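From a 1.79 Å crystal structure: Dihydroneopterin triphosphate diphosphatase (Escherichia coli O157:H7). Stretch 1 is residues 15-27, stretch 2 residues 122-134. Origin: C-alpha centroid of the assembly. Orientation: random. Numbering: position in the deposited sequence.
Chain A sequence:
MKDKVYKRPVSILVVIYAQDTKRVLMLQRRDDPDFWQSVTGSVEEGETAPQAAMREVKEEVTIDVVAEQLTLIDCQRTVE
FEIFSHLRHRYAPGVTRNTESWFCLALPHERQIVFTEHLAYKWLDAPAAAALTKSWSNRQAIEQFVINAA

Stretch 1 (15-27) VIYAQDTKRVLML
Stretch 2 (122-134) KWLDAPAAAALTK

Four backbone hydrogen bonds join the stretches as antiparallel strands, V24 to M26 pairing with L124 to K122, whose axes approach to 4.2 Å at 142°. V24 N donates to L124 O (2.6 Å, 174°) and L124 N to V24 O (2.9 Å, 161°); M26 N (phi/psi -122/141) donates to K122 O (2.8 Å, 168°) and K122 N to M26 O (2.8 Å, 160°). Between these pairs, L25 faces W123 without such bonds, CA to CA 4.6 Å. Beyond the ladder, one water donates to K22 O (2.5 Å) and accepts from A126 N (2.8 Å), bridging a 4.1 Å gap between those two atoms.

D125 then caps helix 126-132, its OD1 accepting from A128 N at 3.1 Å (chi1 p). The helix (A129 -63/-42) lies beside the strand carrying V24 and M26, axes 7.4 Å apart at 32°, on the sheet face bearing V24, M26 and L124. A129 CB, pointing toward the strand, lies 3.8 Å from V24 CB (chi1 t) and 3.6 Å from M26 CG; a methyl suits so close an approach. The long, unbranched M26 side chain, m/m/m, also places CG 3.9 Å from L124 CD1 (L124 m, t) and CE 4.0 Å from T133 CB.

On the other face, W123 (chi1 m, chi2 94°) covers L25 (t, p), as its broad ring suits: L25 CB stands 3.8 Å from the six-membered ring centroid, 14° off its normal. A18 CB reaches W123 CZ3 at 4.2 Å. The contact buries 655 Å², both sides summed; V24, L25, M26 and A129 are buried, apolar residues suited to the interior.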

# COMPACT_ATOMS: atom_id res chain seq x y z
N VAL A 15 -0.19 2.76 4.18
CA VAL A 15 1.04 2.56 4.91
C VAL A 15 0.69 2.00 6.27
O VAL A 15 0.08 2.68 7.12
CB VAL A 15 1.87 3.86 5.02
CG1 VAL A 15 3.15 3.59 5.72
CG2 VAL A 15 2.18 4.41 3.63
N ILE A 16 1.06 0.74 6.45
CA ILE A 16 0.90 0.02 7.70
C ILE A 16 2.17 0.08 8.55
O ILE A 16 3.28 -0.18 8.09
CB ILE A 16 0.50 -1.45 7.46
CG1 ILE A 16 -0.85 -1.50 6.75
CG2 ILE A 16 0.42 -2.24 8.78
CD1 ILE A 16 -1.39 -2.86 6.44
N TYR A 17 2.01 0.43 9.82
CA TYR A 17 3.15 0.53 10.71
C TYR A 17 2.73 0.26 12.14
O TYR A 17 1.56 0.33 12.48
CB TYR A 17 3.82 1.89 10.60
CG TYR A 17 3.01 3.05 11.16
CD1 TYR A 17 1.95 3.60 10.45
CD2 TYR A 17 3.31 3.59 12.41
CE1 TYR A 17 1.21 4.65 10.96
CE2 TYR A 17 2.59 4.63 12.92
CZ TYR A 17 1.53 5.17 12.21
OH TYR A 17 0.82 6.23 12.71
N ALA A 18 3.70 -0.13 12.95
CA ALA A 18 3.44 -0.41 14.35
C ALA A 18 3.67 0.85 15.15
O ALA A 18 4.74 1.45 15.05
CB ALA A 18 4.32 -1.53 14.86
N GLN A 19 2.70 1.19 15.97
CA GLN A 19 2.80 2.38 16.83
C GLN A 19 3.96 2.33 17.85
O GLN A 19 4.65 3.31 18.05
CB GLN A 19 1.50 2.59 17.58
CG GLN A 19 1.48 3.88 18.44
CD GLN A 19 1.75 5.16 17.65
OE1 GLN A 19 1.38 5.27 16.48
NE2 GLN A 19 2.37 6.14 18.29
N ASP A 20 4.18 1.19 18.49
CA ASP A 20 5.23 1.16 19.51
C ASP A 20 6.66 1.23 18.91
O ASP A 20 7.47 2.01 19.38
CB ASP A 20 5.04 -0.06 20.40
CG ASP A 20 5.26 -1.38 19.68
OD1 ASP A 20 5.46 -1.37 18.44
OD2 ASP A 20 5.20 -2.43 20.36
N THR A 21 6.96 0.46 17.85
CA THR A 21 8.31 0.45 17.29
C THR A 21 8.52 1.43 16.13
O THR A 21 9.66 1.75 15.78
CB THR A 21 8.69 -0.91 16.75
OG1 THR A 21 7.79 -1.25 15.68
CG2 THR A 21 8.67 -1.98 17.86
N LYS A 22 7.40 1.86 15.55
CA LYS A 22 7.40 2.65 14.32
C LYS A 22 8.01 1.88 13.16
O LYS A 22 8.47 2.46 12.19
CB LYS A 22 8.15 3.97 14.51
CG LYS A 22 7.57 4.81 15.63
CD LYS A 22 6.12 5.19 15.30
CE LYS A 22 5.68 6.43 16.05
NZ LYS A 22 5.79 6.26 17.53
N ARG A 23 8.03 0.55 13.25
CA ARG A 23 8.49 -0.21 12.10
C ARG A 23 7.36 -0.27 11.07
O ARG A 23 6.19 -0.22 11.43
CB ARG A 23 8.94 -1.61 12.52
CG ARG A 23 10.36 -1.65 13.07
CD ARG A 23 11.01 -3.05 12.85
NE ARG A 23 12.21 -3.23 13.65
CZ ARG A 23 12.19 -3.55 14.95
NH1 ARG A 23 11.04 -3.73 15.59
NH2 ARG A 23 13.34 -3.68 15.61
N VAL A 24 7.75 -0.42 9.81
CA VAL A 24 6.85 -0.40 8.64
C VAL A 24 6.82 -1.77 7.97
O VAL A 24 7.86 -2.37 7.72
CB VAL A 24 7.31 0.65 7.64
CG1 VAL A 24 6.48 0.64 6.41
CG2 VAL A 24 7.22 2.02 8.30
N LEU A 25 5.61 -2.26 7.75
CA LEU A 25 5.36 -3.54 7.14
C LEU A 25 5.54 -3.45 5.64
O LEU A 25 4.84 -2.68 4.99
CB LEU A 25 3.94 -4.00 7.49
CG LEU A 25 3.48 -5.25 6.76
CD1 LEU A 25 4.32 -6.46 7.15
CD2 LEU A 25 2.01 -5.51 6.94
N MET A 26 6.46 -4.23 5.11
CA MET A 26 6.73 -4.21 3.67
C MET A 26 6.53 -5.60 3.10
O MET A 26 6.91 -6.61 3.72
CB MET A 26 8.13 -3.70 3.43
CG MET A 26 8.34 -2.29 3.93
SD MET A 26 7.30 -1.06 3.07
CE MET A 26 8.00 -1.21 1.45
N LEU A 27 5.95 -5.62 1.90
CA LEU A 27 5.46 -6.84 1.29
C LEU A 27 6.11 -7.01 -0.07
O LEU A 27 6.20 -6.07 -0.83
CB LEU A 27 3.94 -6.79 1.17
CG LEU A 27 3.13 -6.48 2.42
CD1 LEU A 27 1.72 -6.11 2.08
CD2 LEU A 27 3.13 -7.69 3.29
N LYS A 122 8.17 -8.24 5.63
CA LYS A 122 9.21 -7.84 6.59
C LYS A 122 8.78 -6.57 7.35
O LYS A 122 8.18 -5.67 6.76
CB LYS A 122 10.53 -7.58 5.88
CG LYS A 122 11.33 -8.82 5.56
CD LYS A 122 11.84 -9.50 6.83
CE LYS A 122 12.67 -10.75 6.53
NZ LYS A 122 12.85 -11.58 7.75
N TRP A 123 9.09 -6.51 8.64
CA TRP A 123 8.97 -5.26 9.41
C TRP A 123 10.31 -4.57 9.39
O TRP A 123 11.33 -5.15 9.75
CB TRP A 123 8.53 -5.53 10.87
CG TRP A 123 7.12 -6.01 11.01
CD1 TRP A 123 6.70 -7.32 11.08
CD2 TRP A 123 5.96 -5.21 11.05
NE1 TRP A 123 5.34 -7.37 11.17
CE2 TRP A 123 4.85 -6.08 11.15
CE3 TRP A 123 5.74 -3.84 11.04
CZ2 TRP A 123 3.55 -5.61 11.24
CZ3 TRP A 123 4.48 -3.39 11.13
CH2 TRP A 123 3.39 -4.26 11.23
N LEU A 124 10.32 -3.31 8.96
CA LEU A 124 11.54 -2.54 8.82
C LEU A 124 11.40 -1.18 9.47
O LEU A 124 10.31 -0.62 9.48
CB LEU A 124 11.86 -2.32 7.34
CG LEU A 124 12.04 -3.58 6.51
CD1 LEU A 124 11.93 -3.28 5.01
CD2 LEU A 124 13.38 -4.17 6.85
N ASP A 125 12.51 -0.62 9.95
CA ASP A 125 12.45 0.76 10.41
C ASP A 125 12.13 1.63 9.20
O ASP A 125 12.45 1.27 8.04
CB ASP A 125 13.74 1.23 11.09
CG ASP A 125 14.96 1.17 10.18
OD1 ASP A 125 15.19 2.13 9.39
OD2 ASP A 125 15.71 0.18 10.30
N ALA A 126 11.48 2.75 9.46
CA ALA A 126 10.84 3.52 8.40
C ALA A 126 11.83 4.01 7.33
O ALA A 126 11.53 3.90 6.14
CB ALA A 126 10.07 4.70 9.00
N PRO A 127 13.01 4.51 7.73
CA PRO A 127 14.00 4.91 6.73
C PRO A 127 14.43 3.76 5.84
O PRO A 127 14.70 3.99 4.66
CB PRO A 127 15.18 5.39 7.57
CG PRO A 127 14.57 5.87 8.82
CD PRO A 127 13.41 4.94 9.08
N ALA A 128 14.48 2.54 6.39
CA ALA A 128 14.88 1.39 5.60
C ALA A 128 13.78 0.97 4.65
O ALA A 128 14.05 0.59 3.51
CB ALA A 128 15.26 0.23 6.50
N ALA A 129 12.53 1.03 5.13
CA ALA A 129 11.40 0.66 4.30
C ALA A 129 11.34 1.64 3.15
O ALA A 129 11.13 1.26 2.00
CB ALA A 129 10.11 0.67 5.09
N ALA A 130 11.57 2.91 3.49
CA ALA A 130 11.50 3.98 2.53
C ALA A 130 12.55 3.81 1.44
O ALA A 130 12.25 4.01 0.28
CB ALA A 130 11.70 5.31 3.20
N ALA A 131 13.77 3.44 1.84
CA ALA A 131 14.86 3.27 0.88
C ALA A 131 14.68 2.03 0.03
O ALA A 131 15.17 1.98 -1.10
CB ALA A 131 16.21 3.22 1.58
N LEU A 132 14.01 1.02 0.59
CA LEU A 132 13.91 -0.30 -0.02
C LEU A 132 12.96 -0.30 -1.21
O LEU A 132 13.28 -0.90 -2.25
CB LEU A 132 13.44 -1.34 1.00
CG LEU A 132 13.11 -2.75 0.49
CD1 LEU A 132 14.36 -3.41 -0.09
CD2 LEU A 132 12.50 -3.67 1.54
N THR A 133 11.80 0.35 -1.05
CA THR A 133 10.74 0.31 -2.05
C THR A 133 11.16 0.98 -3.38
O THR A 133 11.94 1.94 -3.41
CB THR A 133 9.44 0.96 -1.52
OG1 THR A 133 8.36 0.70 -2.43
CG2 THR A 133 9.59 2.49 -1.30
N LYS A 134 10.66 0.41 -4.48
CA LYS A 134 10.92 0.95 -5.80
C LYS A 134 9.99 2.10 -6.14
O LYS A 134 10.23 2.81 -7.10
CB LYS A 134 10.78 -0.13 -6.89
CG LYS A 134 11.88 -1.18 -6.83
CD LYS A 134 12.11 -1.80 -8.18
CE LYS A 134 12.15 -3.33 -8.12
NZ LYS A 134 12.00 -3.90 -9.49
O HOH W 1 10.77 3.54 12.10